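Local coordinates for protein NanS-p (Escherichia phage vB_EcoP_24B, PDB 6YP6) that probably binds carbohydrate as part of a phage-encoded carbohydrate esterase of the NanS-p type, at residues 73-78 against 88-93; 81-86 against 203-208; 118-123 against 127-132. All coordinates share one frame; numbering follows the deposited sequence.

Contact 1 lies in the buried core: residues 73-78 and 88-93 belong to different sheets, and buried side chains meet between them without a hydrogen bond. Contact 3 lies within one of those sheets, where 118-123 and 127-132 form a hairpin held by backbone bonds and by polar groups on one face. Strand 88-95 joins the two, since it pairs with strand 113-121 through Val-89, Met-90 and Ile-119. Contact 2 is nearer the surface, where the loop 81-86 that connects the strands of contact 1 receives a tyrosine from 203-208. The hydroxyl of Tyr-205 bonds to Thr-121 as well as to the loop, next to the hairpin end of contact 3, which is nested in the chain between the segments of contact 2.

Contact 1: 73-78 against 88-93; sequences IRCRFK and YVMAFY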
loop_
_atom_site.group_PDB
_atom_site.type_symbol
_atom_site.label_atom_id
_atom_site.label_comp_id
_atom_site.label_asym_id
_atom_site.label_seq_id
_atom_site.Cartn_x
_atom_site.Cartn_y
_atom_site.Cartn_z
ATOM N N ILE A 73 5.797 -3.233 5.761
ATOM C CA ILE A 73 5.033 -2.146 5.159
ATOM C C ILE A 73 3.611 -2.325 5.680
ATOM O O ILE A 73 3.064 -3.426 5.573
ATOM C CB ILE A 73 5.038 -2.263 3.626
ATOM C CG1 ILE A 73 6.462 -2.315 3.058
ATOM C CG2 ILE A 73 4.205 -1.140 2.998
ATOM C CD1 ILE A 73 6.520 -2.656 1.578
ATOM N N ARG A 74 3.012 -1.279 6.254
ATOM C CA ARG A 74 1.710 -1.448 6.898
ATOM C C ARG A 74 0.787 -0.265 6.643
ATOM O O ARG A 74 1.222 0.872 6.431
ATOM C CB ARG A 74 1.820 -1.702 8.408
ATOM C CG ARG A 74 2.550 -0.652 9.177
ATOM C CD ARG A 74 2.419 -0.927 10.662
ATOM N NE ARG A 74 3.185 -0.009 11.500
ATOM C CZ ARG A 74 2.736 1.157 11.961
ATOM N NH1 ARG A 74 1.531 1.594 11.639
ATOM N NH2 ARG A 74 3.513 1.895 12.735
ATOM N N CYS A 75 -0.512 -0.550 6.701
ATOM C CA CYS A 75 -1.539 0.469 6.594
ATOM C C CYS A 75 -2.783 0.016 7.342
ATOM O O CYS A 75 -3.188 -1.140 7.231
ATOM C CB CYS A 75 -1.889 0.701 5.119
ATOM S SG CYS A 75 -3.214 1.893 4.776
ATOM N N ARG A 76 -3.408 0.946 8.053
ATOM C CA ARG A 76 -4.728 0.746 8.643
ATOM C C ARG A 76 -5.692 1.692 7.934
ATOM O O ARG A 76 -5.422 2.899 7.832
ATOM C CB ARG A 76 -4.688 0.984 10.154
ATOM C CG ARG A 76 -6.045 0.785 10.825
ATOM C CD ARG A 76 -5.934 0.611 12.331
ATOM N NE ARG A 76 -7.222 0.261 12.943
ATOM C CZ ARG A 76 -8.079 1.123 13.497
ATOM N NH1 ARG A 76 -7.820 2.425 13.555
ATOM N NH2 ARG A 76 -9.211 0.670 14.013
ATOM N N PHE A 77 -6.804 1.143 7.439
ATOM C CA PHE A 77 -7.684 1.867 6.529
ATOM C C PHE A 77 -9.110 1.362 6.685
ATOM O O PHE A 77 -9.356 0.268 7.190
ATOM C CB PHE A 77 -7.219 1.700 5.058
ATOM C CG PHE A 77 -7.412 0.306 4.541
ATOM C CD1 PHE A 77 -6.479 -0.687 4.813
ATOM C CD2 PHE A 77 -8.552 -0.033 3.834
ATOM C CE1 PHE A 77 -6.693 -1.990 4.380
ATOM C CE2 PHE A 77 -8.760 -1.330 3.402
ATOM C CZ PHE A 77 -7.827 -2.309 3.669
ATOM N N LYS A 78 -10.044 2.169 6.195
ATOM C CA LYS A 78 -11.465 1.864 6.227
ATOM C C LYS A 78 -12.036 2.295 4.891
ATOM O O LYS A 78 -11.821 3.428 4.457
ATOM C CB LYS A 78 -12.149 2.607 7.386
ATOM C CG LYS A 78 -13.661 2.699 7.291
ATOM C CD LYS A 78 -14.266 3.116 8.664
ATOM C CE LYS A 78 -15.276 4.226 8.574
ATOM N NZ LYS A 78 -15.988 4.275 9.861
ATOM N N TYR A 88 -11.826 -0.337 -7.475
ATOM C CA TYR A 88 -10.589 -0.195 -6.730
ATOM C C TYR A 88 -10.748 0.655 -5.479
ATOM O O TYR A 88 -11.553 1.586 -5.434
ATOM C CB TYR A 88 -9.497 0.457 -7.599
ATOM C CG TYR A 88 -9.103 -0.407 -8.773
ATOM C CD1 TYR A 88 -8.362 -1.573 -8.609
ATOM C CD2 TYR A 88 -9.511 -0.069 -10.059
ATOM C CE1 TYR A 88 -8.038 -2.364 -9.694
ATOM C CE2 TYR A 88 -9.195 -0.849 -11.148
ATOM C CZ TYR A 88 -8.469 -1.999 -10.964
ATOM O OH TYR A 88 -8.192 -2.756 -12.071
ATOM N N VAL A 89 -9.900 0.349 -4.488
ATOM C CA VAL A 89 -9.638 1.226 -3.354
ATOM C C VAL A 89 -8.323 1.968 -3.591
ATOM O O VAL A 89 -8.321 3.181 -3.815
ATOM C CB VAL A 89 -9.621 0.465 -2.011
ATOM C CG1 VAL A 89 -9.407 1.441 -0.861
ATOM C CG2 VAL A 89 -10.905 -0.329 -1.818
ATOM N N MET A 90 -7.193 1.264 -3.551
ATOM C CA MET A 90 -5.894 1.929 -3.653
ATOM C C MET A 90 -4.818 0.894 -3.920
ATOM O O MET A 90 -5.022 -0.307 -3.744
ATOM C CB MET A 90 -5.599 2.718 -2.376
ATOM C CG MET A 90 -5.446 1.870 -1.137
ATOM S SD MET A 90 -5.399 2.920 0.310
ATOM C CE MET A 90 -5.628 1.706 1.591
ATOM N N ALA A 91 -3.659 1.397 -4.314
ATOM C CA ALA A 91 -2.468 0.607 -4.555
ATOM C C ALA A 91 -1.269 1.248 -3.869
ATOM O O ALA A 91 -1.206 2.466 -3.675
ATOM C CB ALA A 91 -2.164 0.502 -6.059
ATOM N N PHE A 92 -0.300 0.395 -3.549
ATOM C CA PHE A 92 0.992 0.746 -2.971
ATOM C C PHE A 92 2.075 0.272 -3.934
ATOM O O PHE A 92 2.206 -0.931 -4.175
ATOM C CB PHE A 92 1.204 0.019 -1.627
ATOM C CG PHE A 92 0.184 0.372 -0.590
ATOM C CD1 PHE A 92 -1.051 -0.259 -0.575
ATOM C CD2 PHE A 92 0.438 1.345 0.366
ATOM C CE1 PHE A 92 -2.014 0.087 0.373
ATOM C CE2 PHE A 92 -0.535 1.696 1.304
ATOM C CZ PHE A 92 -1.749 1.054 1.307
ATOM N N TYR A 93 2.852 1.211 -4.474
ATOM C CA TYR A 93 3.958 0.904 -5.365
ATOM C C TYR A 93 5.241 1.457 -4.767
ATOM O O TYR A 93 5.309 2.636 -4.398
ATOM C CB TYR A 93 3.779 1.540 -6.744
ATOM C CG TYR A 93 2.508 1.228 -7.423
ATOM C CD1 TYR A 93 2.216 -0.053 -7.820
ATOM C CD2 TYR A 93 1.586 2.244 -7.692
ATOM C CE1 TYR A 93 1.004 -0.332 -8.460
ATOM C CE2 TYR A 93 0.400 1.983 -8.330
ATOM C CZ TYR A 93 0.117 0.694 -8.701
ATOM O OH TYR A 93 -1.077 0.445 -9.359
#
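The strands carrying Cys-75 and Phe-77 on one side and Met-90 and Phe-92 on the other run nearly antiparallel, at 168°, with their axes 10.0 Å apart, the spacing of stacked sheets and not of paired strands. Side chains alone bridge the gap. Met-90 stretches across with an extended chain, and its methyl CE lies 3.7 Å from Phe-77 CG, making an off-centre CH-pi contact with that ring. Met-90 CE also lies 4.0 Å from Cys-75 SG, two residues back along the strand, so one tip touches two neighbours. Cys-75 has its sulfur anti to the backbone N (chi1 177°), which swings SG to the edge of the Phe-92 ring, 5.2 Å from its centroid, in a sulfur-aromatic contact. Cys-75 CB packs 3.8 Å from Phe-92 CZ. Beyond these pairs, Phe-77 meets Phe-145 edge to face, while Arg-74 and Arg-76 point away and form salt bridges with Glu-215 and Asp-210. A classic beta bulge, in which Val-89 and Met-90 together pair with Ile-119 of the next strand, turns two successive side chains inward. Apolar side chains meeting between two facing antiparallel sheets are typical of a beta-sandwich core.

Contact 2: 81-86 against 203-208; sequences GALAAN and ATYPVL
Tyr-205 reaches the loop 81-86 with its phenol end, and Ala-84 supplies the hydrogen bond across the contact: Ala-84 N donates to Tyr-205 OH over 2.9 Å, almost straight at 176°. The hydroxyl is held a second time by Thr-121 OG1, and the same threonine oxygen is hydrogen-bonded to Ala-84 O, so the backbone of Ala-84, the phenol and the threonine are tied into one small polar cluster. Two hydrogen-bond partners at this oxygen probably hold the end of the ring in place.

Contacts at the ring edge come next. Ala-82 O lies near the plane of the ring, 3.2 Å from Tyr-205 CE1, where the slightly positive aromatic C-H faces the carbonyl oxygen. Leu-83 CA also sits at this edge, 3.6 Å from Tyr-205 OH. With CG placed beside the backbone N (chi1 -67°), the ring leaves the Tyr-205 main chain in the direction of the loop, although its CB does not point there.

Aliphatic carbons make van der Waals contact around the phenol oxygen. Leu-83 runs alongside the tyrosine, pointing the same way, and its CD1 comes within 3.8 Å of Tyr-205 OH. Ala-84 CB lies a little farther off, 4.2 Å from Tyr-205 OH.

In the backbone, Gly-81 has a phi of 116°, at which a CB would be jammed against the carbonyl oxygen of the preceding residue; this calls for glycine.

The loop 81-86 connects strand 71-79 of one sheet with strand 88-95 of the other; Tyr-205 packs against it and also touches Val-79, Val-89 and Phe-148. Backbone bonds from Tyr-205 to Tyr-88 and from Pro-206 to Ser-80 fasten 203-208 to both ends of the connection, just where the chain enters strand 207-216, beside strands 71-79 and 41-46.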
loop_
_atom_site.group_PDB
_atom_site.type_symbol
_atom_site.label_atom_id
_atom_site.label_comp_id
_atom_site.label_asym_id
_atom_site.label_seq_id
_atom_site.Cartn_x
_atom_site.Cartn_y
_atom_site.Cartn_z
ATOM N N GLY A 81 -18.574 3.306 1.260
ATOM C CA GLY A 81 -19.405 3.216 0.080
ATOM C C GLY A 81 -19.980 1.821 -0.126
ATOM O O GLY A 81 -19.629 0.851 0.551
ATOM N N ALA A 82 -20.889 1.745 -1.098
ATOM C CA ALA A 82 -21.568 0.501 -1.437
ATOM C C ALA A 82 -20.635 -0.447 -2.197
ATOM O O ALA A 82 -19.785 -0.021 -2.980
ATOM C CB ALA A 82 -22.776 0.795 -2.325
ATOM N N LEU A 83 -20.819 -1.747 -1.986
ATOM C CA LEU A 83 -20.080 -2.738 -2.752
ATOM C C LEU A 83 -20.386 -2.586 -4.241
ATOM O O LEU A 83 -21.553 -2.624 -4.651
ATOM C CB LEU A 83 -20.453 -4.140 -2.292
ATOM C CG LEU A 83 -19.957 -5.311 -3.140
ATOM C CD1 LEU A 83 -18.443 -5.375 -3.198
ATOM C CD2 LEU A 83 -20.514 -6.604 -2.572
ATOM N N ALA A 84 -19.332 -2.430 -5.045
ATOM C CA ALA A 84 -19.424 -2.366 -6.496
ATOM C C ALA A 84 -18.397 -3.334 -7.070
ATOM O O ALA A 84 -17.198 -3.216 -6.781
ATOM C CB ALA A 84 -19.159 -0.948 -7.000
ATOM N N ALA A 85 -18.852 -4.268 -7.901
ATOM C CA ALA A 85 -17.957 -5.286 -8.424
ATOM C C ALA A 85 -16.805 -4.636 -9.179
ATOM O O ALA A 85 -17.009 -3.759 -10.022
ATOM C CB ALA A 85 -18.721 -6.198 -9.379
ATOM N N ASN A 86 -15.589 -5.094 -8.890
ATOM C CA ASN A 86 -14.352 -4.777 -9.611
ATOM C C ASN A 86 -13.792 -3.398 -9.301
ATOM O O ASN A 86 -12.751 -3.028 -9.857
ATOM C CB ASN A 86 -14.515 -5.023 -11.112
ATOM C CG ASN A 86 -15.077 -6.413 -11.381
ATOM O OD1 ASN A 86 -14.636 -7.394 -10.771
ATOM N ND2 ASN A 86 -16.077 -6.500 -12.241
ATOM N N ALA A 203 -14.311 6.312 -11.033
ATOM C CA ALA A 203 -14.709 6.280 -9.635
ATOM C C ALA A 203 -14.051 5.114 -8.902
ATOM O O ALA A 203 -14.039 3.976 -9.385
ATOM C CB ALA A 203 -16.223 6.149 -9.519
ATOM N N THR A 204 -13.571 5.416 -7.700
ATOM C CA THR A 204 -13.004 4.462 -6.753
ATOM C C THR A 204 -13.706 4.658 -5.411
ATOM O O THR A 204 -14.409 5.648 -5.187
ATOM C CB THR A 204 -11.490 4.679 -6.607
ATOM O OG1 THR A 204 -11.273 5.999 -6.094
ATOM C CG2 THR A 204 -10.789 4.487 -7.945
ATOM N N TYR A 205 -13.515 3.720 -4.486
ATOM C CA TYR A 205 -14.124 3.875 -3.172
ATOM C C TYR A 205 -13.452 5.015 -2.409
ATOM O O TYR A 205 -12.220 5.039 -2.307
ATOM C CB TYR A 205 -13.945 2.629 -2.312
ATOM C CG TYR A 205 -14.673 1.388 -2.754
ATOM C CD1 TYR A 205 -15.985 1.161 -2.390
ATOM C CD2 TYR A 205 -14.021 0.402 -3.499
ATOM C CE1 TYR A 205 -16.637 0.011 -2.763
ATOM C CE2 TYR A 205 -14.673 -0.755 -3.876
ATOM C CZ TYR A 205 -15.989 -0.940 -3.504
ATOM O OH TYR A 205 -16.689 -2.077 -3.854
ATOM N N PRO A 206 -14.209 5.917 -1.785
ATOM C CA PRO A 206 -13.596 6.791 -0.778
ATOM C C PRO A 206 -12.934 5.921 0.285
ATOM O O PRO A 206 -13.452 4.861 0.648
ATOM C CB PRO A 206 -14.781 7.583 -0.223
ATOM C CG PRO A 206 -15.800 7.532 -1.323
ATOM C CD PRO A 206 -15.657 6.160 -1.908
ATOM N N VAL A 207 -11.780 6.359 0.784
ATOM C CA VAL A 207 -11.039 5.589 1.780
ATOM C C VAL A 207 -10.583 6.503 2.906
ATOM O O VAL A 207 -10.169 7.645 2.673
ATOM C CB VAL A 207 -9.865 4.808 1.138
ATOM C CG1 VAL A 207 -8.776 5.724 0.606
ATOM C CG2 VAL A 207 -9.270 3.776 2.112
ATOM N N LEU A 208 -10.654 5.982 4.126
ATOM C CA LEU A 208 -10.119 6.636 5.308
ATOM C C LEU A 208 -8.823 5.933 5.684
ATOM O O LEU A 208 -8.783 4.703 5.800
ATOM C CB LEU A 208 -11.097 6.564 6.479
ATOM C CG LEU A 208 -12.143 7.675 6.548
ATOM C CD1 LEU A 208 -13.027 7.680 5.343
ATOM C CD2 LEU A 208 -12.953 7.519 7.823
#

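Contact 3: 118-123 against 127-132; sequences YIQTDA and NVMYHN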
loop_
_atom_site.group_PDB
_atom_site.type_symbol
_atom_site.label_atom_id
_atom_site.label_comp_id
_atom_site.label_asym_id
_atom_site.label_seq_id
_atom_site.Cartn_x
_atom_site.Cartn_y
_atom_site.Cartn_z
ATOM N N TYR A 118 -2.402 -3.989 -4.561
ATOM C CA TYR A 118 -3.610 -3.191 -4.682
ATOM C C TYR A 118 -4.789 -3.887 -4.032
ATOM O O TYR A 118 -4.819 -5.107 -3.840
ATOM C CB TYR A 118 -3.886 -2.782 -6.141
ATOM C CG TYR A 118 -4.181 -3.906 -7.107
ATOM C CD1 TYR A 118 -3.154 -4.610 -7.736
ATOM C CD2 TYR A 118 -5.481 -4.255 -7.413
ATOM C CE1 TYR A 118 -3.432 -5.634 -8.628
ATOM C CE2 TYR A 118 -5.769 -5.270 -8.304
ATOM C CZ TYR A 118 -4.735 -5.963 -8.903
ATOM O OH TYR A 118 -4.959 -6.998 -9.781
ATOM N N ILE A 119 -5.766 -3.058 -3.699
ATOM C CA ILE A 119 -6.948 -3.456 -2.956
ATOM C C ILE A 119 -8.154 -3.147 -3.842
ATOM O O ILE A 119 -8.297 -2.022 -4.337
ATOM C CB ILE A 119 -7.017 -2.713 -1.610
ATOM C CG1 ILE A 119 -5.796 -3.013 -0.744
ATOM C CG2 ILE A 119 -8.320 -3.043 -0.889
ATOM C CD1 ILE A 119 -5.675 -2.107 0.452
ATOM N N GLN A 120 -9.000 -4.158 -4.060
ATOM C CA GLN A 120 -10.082 -4.117 -5.032
ATOM C C GLN A 120 -11.162 -5.073 -4.557
ATOM O O GLN A 120 -10.846 -6.112 -3.979
ATOM C CB GLN A 120 -9.539 -4.594 -6.390
ATOM C CG GLN A 120 -10.530 -4.586 -7.538
ATOM C CD GLN A 120 -10.024 -5.327 -8.748
ATOM O OE1 GLN A 120 -9.192 -6.234 -8.626
ATOM N NE2 GLN A 120 -10.527 -4.962 -9.927
ATOM N N THR A 121 -12.427 -4.758 -4.827
ATOM C CA THR A 121 -13.475 -5.737 -4.588
ATOM C C THR A 121 -13.732 -6.552 -5.846
ATOM O O THR A 121 -13.636 -6.045 -6.964
ATOM C CB THR A 121 -14.790 -5.095 -4.140
ATOM O OG1 THR A 121 -15.179 -4.041 -5.030
ATOM C CG2 THR A 121 -14.680 -4.521 -2.760
ATOM N N ASP A 122 -14.065 -7.832 -5.654
ATOM C CA ASP A 122 -14.763 -8.591 -6.693
ATOM C C ASP A 122 -16.257 -8.320 -6.513
ATOM O O ASP A 122 -16.621 -7.199 -6.147
ATOM C CB ASP A 122 -14.295 -10.049 -6.741
ATOM C CG ASP A 122 -14.429 -10.797 -5.435
ATOM O OD1 ASP A 122 -15.325 -10.478 -4.638
ATOM O OD2 ASP A 122 -13.637 -11.750 -5.228
ATOM N N ALA A 123 -17.138 -9.284 -6.795
ATOM C CA ALA A 123 -18.565 -9.051 -6.577
ATOM C C ALA A 123 -18.998 -9.316 -5.144
ATOM O O ALA A 123 -20.176 -9.126 -4.825
ATOM C CB ALA A 123 -19.404 -9.887 -7.541
ATOM N N ASN A 127 -10.340 -7.727 -1.705
ATOM C CA ASN A 127 -9.160 -8.530 -1.984
ATOM C C ASN A 127 -7.886 -7.694 -2.001
ATOM O O ASN A 127 -7.905 -6.496 -2.302
ATOM C CB ASN A 127 -9.332 -9.206 -3.340
ATOM C CG ASN A 127 -10.491 -10.157 -3.350
ATOM O OD1 ASN A 127 -10.804 -10.786 -2.333
ATOM N ND2 ASN A 127 -11.154 -10.256 -4.486
ATOM N N VAL A 128 -6.782 -8.375 -1.694
ATOM C CA VAL A 128 -5.432 -7.843 -1.802
ATOM C C VAL A 128 -4.743 -8.588 -2.937
ATOM O O VAL A 128 -4.672 -9.821 -2.910
ATOM C CB VAL A 128 -4.640 -8.037 -0.503
ATOM C CG1 VAL A 128 -3.270 -7.402 -0.640
ATOM C CG2 VAL A 128 -5.369 -7.501 0.708
ATOM N N MET A 129 -4.221 -7.849 -3.920
ATOM C CA MET A 129 -3.676 -8.395 -5.146
ATOM C C MET A 129 -2.245 -7.910 -5.345
ATOM O O MET A 129 -1.875 -6.828 -4.897
ATOM C CB MET A 129 -4.506 -7.895 -6.345
ATOM C CG MET A 129 -5.986 -8.189 -6.257
ATOM S SD MET A 129 -6.427 -9.939 -6.303
ATOM C CE MET A 129 -5.874 -10.397 -7.930
ATOM N N TYR A 130 -1.457 -8.716 -6.053
ATOM C CA TYR A 130 -0.082 -8.389 -6.420
ATOM C C TYR A 130 -0.030 -8.145 -7.916
ATOM O O TYR A 130 -0.299 -9.056 -8.706
ATOM C CB TYR A 130 0.838 -9.543 -6.016
ATOM C CG TYR A 130 2.327 -9.347 -6.205
ATOM C CD1 TYR A 130 2.909 -8.098 -6.322
ATOM C CD2 TYR A 130 3.165 -10.450 -6.228
ATOM C CE1 TYR A 130 4.291 -7.952 -6.470
ATOM C CE2 TYR A 130 4.530 -10.319 -6.386
ATOM C CZ TYR A 130 5.096 -9.071 -6.500
ATOM O OH TYR A 130 6.460 -8.961 -6.670
ATOM N N HIS A 131 0.325 -6.918 -8.299
ATOM C CA HIS A 131 0.437 -6.535 -9.708
ATOM C C HIS A 131 1.809 -6.950 -10.234
ATOM O O HIS A 131 2.733 -6.146 -10.392
ATOM C CB HIS A 131 0.224 -5.042 -9.846
ATOM C CG HIS A 131 0.081 -4.568 -11.259
ATOM N ND1 HIS A 131 -0.400 -3.312 -11.557
ATOM C CD2 HIS A 131 0.334 -5.164 -12.451
ATOM C CE1 HIS A 131 -0.425 -3.153 -12.870
ATOM N NE2 HIS A 131 0.025 -4.256 -13.436
ATOM N N ASN A 132 1.949 -8.248 -10.486
ATOM C CA ASN A 132 3.218 -8.785 -10.950
ATOM C C ASN A 132 3.093 -9.498 -12.292
ATOM O O ASN A 132 4.071 -10.106 -12.734
ATOM C CB ASN A 132 3.891 -9.686 -9.910
ATOM C CG ASN A 132 3.237 -11.033 -9.806
ATOM O OD1 ASN A 132 2.033 -11.189 -9.991
ATOM N ND2 ASN A 132 4.043 -12.036 -9.491
HETATM O O HOH W 1 -10.126 -8.812 -6.942
#
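Asn-127 ND2 is gripped by two partners, Asp-122 OD2 at 3.0 Å and a water oxygen, also 3.0 Å from Asn-127 ND2, that in turn donates to Gln-120 OE1; Gln-120 NE2 is hydrogen-bonded to Asn-86 O. The carboxylate oxygen lies in the amide plane of Asn-127, but the amide meets it from above the carboxylate plane, the two planes standing 78° apart. Because a carboxylate probably only accepts here, this bond sets the amide orientation, and Asn-127 OD1 is satisfied by Thr-144 OG1. Asp-122 OD1 separately accepts from Lys-124 N and Asp-125 N in the turn.

The strands themselves pair antiparallel. Gln-120 and Asn-127 form one hydrogen-bonded pair, with Asn-127 N to Gln-120 O at 2.8 Å, and Tyr-118 and Met-129 form another, with Met-129 N to Tyr-118 O at 2.8 Å. Between them is the non-hydrogen-bonded pair Ile-119 and Val-128, where Ile-119 CA gives a C-H...O contact to Asn-127 O at 3.3 Å.

On the face shared with Asn-127, the Tyr-118 ring leans across toward the neighbouring strand, its CG set between backbone N and carbonyl carbon (chi1 64°). Met-129 CB sits over one ring face, toward the rim, 3.2 Å from Tyr-118 CZ, a tight CH-pi contact. His-131 CB touches the ring at its edge, 3.9 Å from Tyr-118 CE1, and the phenol OH bonds to Asn-139.

Carboxylate and water thus satisfy Asn-127 ND2 and link the polar side chains near the turn, while dispersion and CH-pi contact join Tyr-118 to Met-129 farther along.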